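Local coordinates for geranyltranstransferase (Legionella pneumophila subsp. pneumophila, PDB 3LOM), which probably condenses isopentenyl diphosphate with allylic diphosphates, with magnesium as cofactor, to make farnesyl or geranylgeranyl diphosphate, at residues L126-L131 with A146-L151. Numbering follows the deposited sequence.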
loop_
_atom_site.group_PDB
_atom_site.type_symbol
_atom_site.label_atom_id
_atom_site.label_comp_id
_atom_site.label_asym_id
_atom_site.label_seq_id
_atom_site.Cartn_x
_atom_site.Cartn_y
_atom_site.Cartn_z
ATOM N N LEU A 126 3.283 5.466 1.083
ATOM C CA LEU A 126 3.777 6.623 1.847
ATOM C C LEU A 126 3.179 6.693 3.246
ATOM O O LEU A 126 3.910 6.906 4.216
ATOM C CB LEU A 126 3.581 7.960 1.111
ATOM C CG LEU A 126 4.209 9.184 1.816
ATOM C CD1 LEU A 126 5.721 9.020 2.023
ATOM C CD2 LEU A 126 3.894 10.508 1.123
ATOM N N ALA A 127 1.864 6.498 3.332
ATOM C CA ALA A 127 1.133 6.439 4.597
ATOM C C ALA A 127 1.809 5.520 5.608
ATOM O O ALA A 127 1.936 5.871 6.779
ATOM C CB ALA A 127 -0.279 5.984 4.350
ATOM N N ILE A 128 2.267 4.364 5.130
ATOM C CA ILE A 128 2.985 3.385 5.942
ATOM C C ILE A 128 4.421 3.835 6.259
ATOM O O ILE A 128 4.865 3.679 7.399
ATOM C CB ILE A 128 2.936 1.989 5.276
ATOM C CG1 ILE A 128 1.480 1.535 5.159
ATOM C CG2 ILE A 128 3.743 0.954 6.055
ATOM C CD1 ILE A 128 1.209 0.668 3.953
ATOM N N GLU A 129 5.129 4.402 5.272
ATOM C CA GLU A 129 6.477 4.982 5.483
ATOM C C GLU A 129 6.474 6.057 6.568
ATOM O O GLU A 129 7.283 6.011 7.492
ATOM C CB GLU A 129 7.052 5.558 4.178
ATOM C CG GLU A 129 8.518 6.024 4.264
ATOM C CD GLU A 129 9.257 5.989 2.926
ATOM O OE1 GLU A 129 10.508 5.986 2.941
ATOM O OE2 GLU A 129 8.608 5.951 1.861
ATOM N N VAL A 130 5.544 7.003 6.445
ATOM C CA VAL A 130 5.340 8.084 7.408
ATOM C C VAL A 130 5.086 7.564 8.830
ATOM O O VAL A 130 5.660 8.087 9.790
ATOM C CB VAL A 130 4.189 9.018 6.946
ATOM C CG1 VAL A 130 3.830 10.051 8.012
ATOM C CG2 VAL A 130 4.578 9.713 5.657
ATOM N N LEU A 131 4.245 6.534 8.956
ATOM C CA LEU A 131 3.978 5.919 10.257
ATOM C C LEU A 131 5.247 5.336 10.849
ATOM O O LEU A 131 5.600 5.654 11.974
ATOM C CB LEU A 131 2.903 4.836 10.168
ATOM C CG LEU A 131 1.450 5.273 9.987
ATOM C CD1 LEU A 131 0.589 4.066 9.665
ATOM C CD2 LEU A 131 0.904 6.024 11.188
ATOM N N ALA A 146 1.459 -1.790 16.147
ATOM C CA ALA A 146 0.010 -1.922 16.355
ATOM C C ALA A 146 -0.807 -0.812 15.697
ATOM O O ALA A 146 -1.916 -1.068 15.231
ATOM C CB ALA A 146 -0.328 -2.032 17.850
ATOM N N ILE A 147 -0.254 0.404 15.664
ATOM C CA ILE A 147 -0.869 1.556 14.983
ATOM C C ILE A 147 -0.964 1.308 13.470
ATOM O O ILE A 147 -1.999 1.574 12.843
ATOM C CB ILE A 147 -0.093 2.878 15.286
ATOM C CG1 ILE A 147 -0.440 3.390 16.687
ATOM C CG2 ILE A 147 -0.385 3.978 14.242
ATOM C CD1 ILE A 147 0.594 4.314 17.280
ATOM N N THR A 148 0.111 0.767 12.903
ATOM C CA THR A 148 0.195 0.515 11.465
ATOM C C THR A 148 -0.691 -0.679 11.082
ATOM O O THR A 148 -1.275 -0.698 9.990
ATOM C CB THR A 148 1.661 0.311 11.016
ATOM O OG1 THR A 148 2.492 1.298 11.638
ATOM C CG2 THR A 148 1.799 0.436 9.499
ATOM N N GLN A 149 -0.801 -1.643 12.000
ATOM C CA GLN A 149 -1.711 -2.790 11.878
ATOM C C GLN A 149 -3.154 -2.347 11.680
ATOM O O GLN A 149 -3.832 -2.833 10.777
ATOM C CB GLN A 149 -1.617 -3.677 13.124
ATOM C CG GLN A 149 -2.068 -5.120 12.925
ATOM C CD GLN A 149 -0.907 -6.069 12.682
ATOM O OE1 GLN A 149 -0.663 -6.489 11.549
ATOM N NE2 GLN A 149 -0.182 -6.410 13.745
ATOM N N VAL A 150 -3.609 -1.414 12.512
ATOM C CA VAL A 150 -4.967 -0.872 12.416
ATOM C C VAL A 150 -5.317 -0.324 11.016
ATOM O O VAL A 150 -6.374 -0.654 10.472
ATOM C CB VAL A 150 -5.219 0.205 13.499
ATOM C CG1 VAL A 150 -6.593 0.841 13.326
ATOM C CG2 VAL A 150 -5.084 -0.392 14.906
ATOM N N LEU A 151 -4.421 0.483 10.438
ATOM C CA LEU A 151 -4.647 1.119 9.135
ATOM C C LEU A 151 -4.656 0.107 7.999
ATOM O O LEU A 151 -5.508 0.148 7.116
ATOM C CB LEU A 151 -3.572 2.183 8.855
ATOM C CG LEU A 151 -3.680 3.034 7.580
ATOM C CD1 LEU A 151 -4.924 3.917 7.582
ATOM C CD2 LEU A 151 -2.442 3.896 7.427
#
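L131 pushes its two methyls in among the side chains of T148, L151 and I147, joining two antiparallel helices of the all-helical isoprenoid synthase fold. Helices 113-135 and 141-155 follow one another in the chain as a helical hairpin; here the axes of the two short segments run 164° apart in direction and approach to 10.4 Å. The meeting is apolar and buried, with no hydrogen bond across it. L131 has CG anti to its carbonyl carbon and beside the backbone N (chi1 -74°), and from this branch point the two methyls part. CD1 sits 3.8 Å from L151 CD2, while CD2 turns to I147 CG2 at 3.9 Å. The L131 and T148 side chains run alongside one another in opposite senses, with the T148 methyl CG2 3.8 Å from L131 CD1. That same methyl, anti to its own backbone N, also meets I128 CG2 at 4.0 Å, where the two side chains cross at about a right angle. T148 OG1 is hydrogen-bonded to the carbonyl oxygen of V144 one turn earlier in its own helix, which gives the buried hydroxyl a partner there while CG2 packs among aliphatic groups. Helix 69-91 packs alongside, with A78 against L131 and T82 against both A127 and L151. V152 of the second subunit touches I128 and L132 of that subunit touches T148, placing the hairpin at the dimer interface. A looser touch is that of L151 CD2, 4.3 Å from A127 CB.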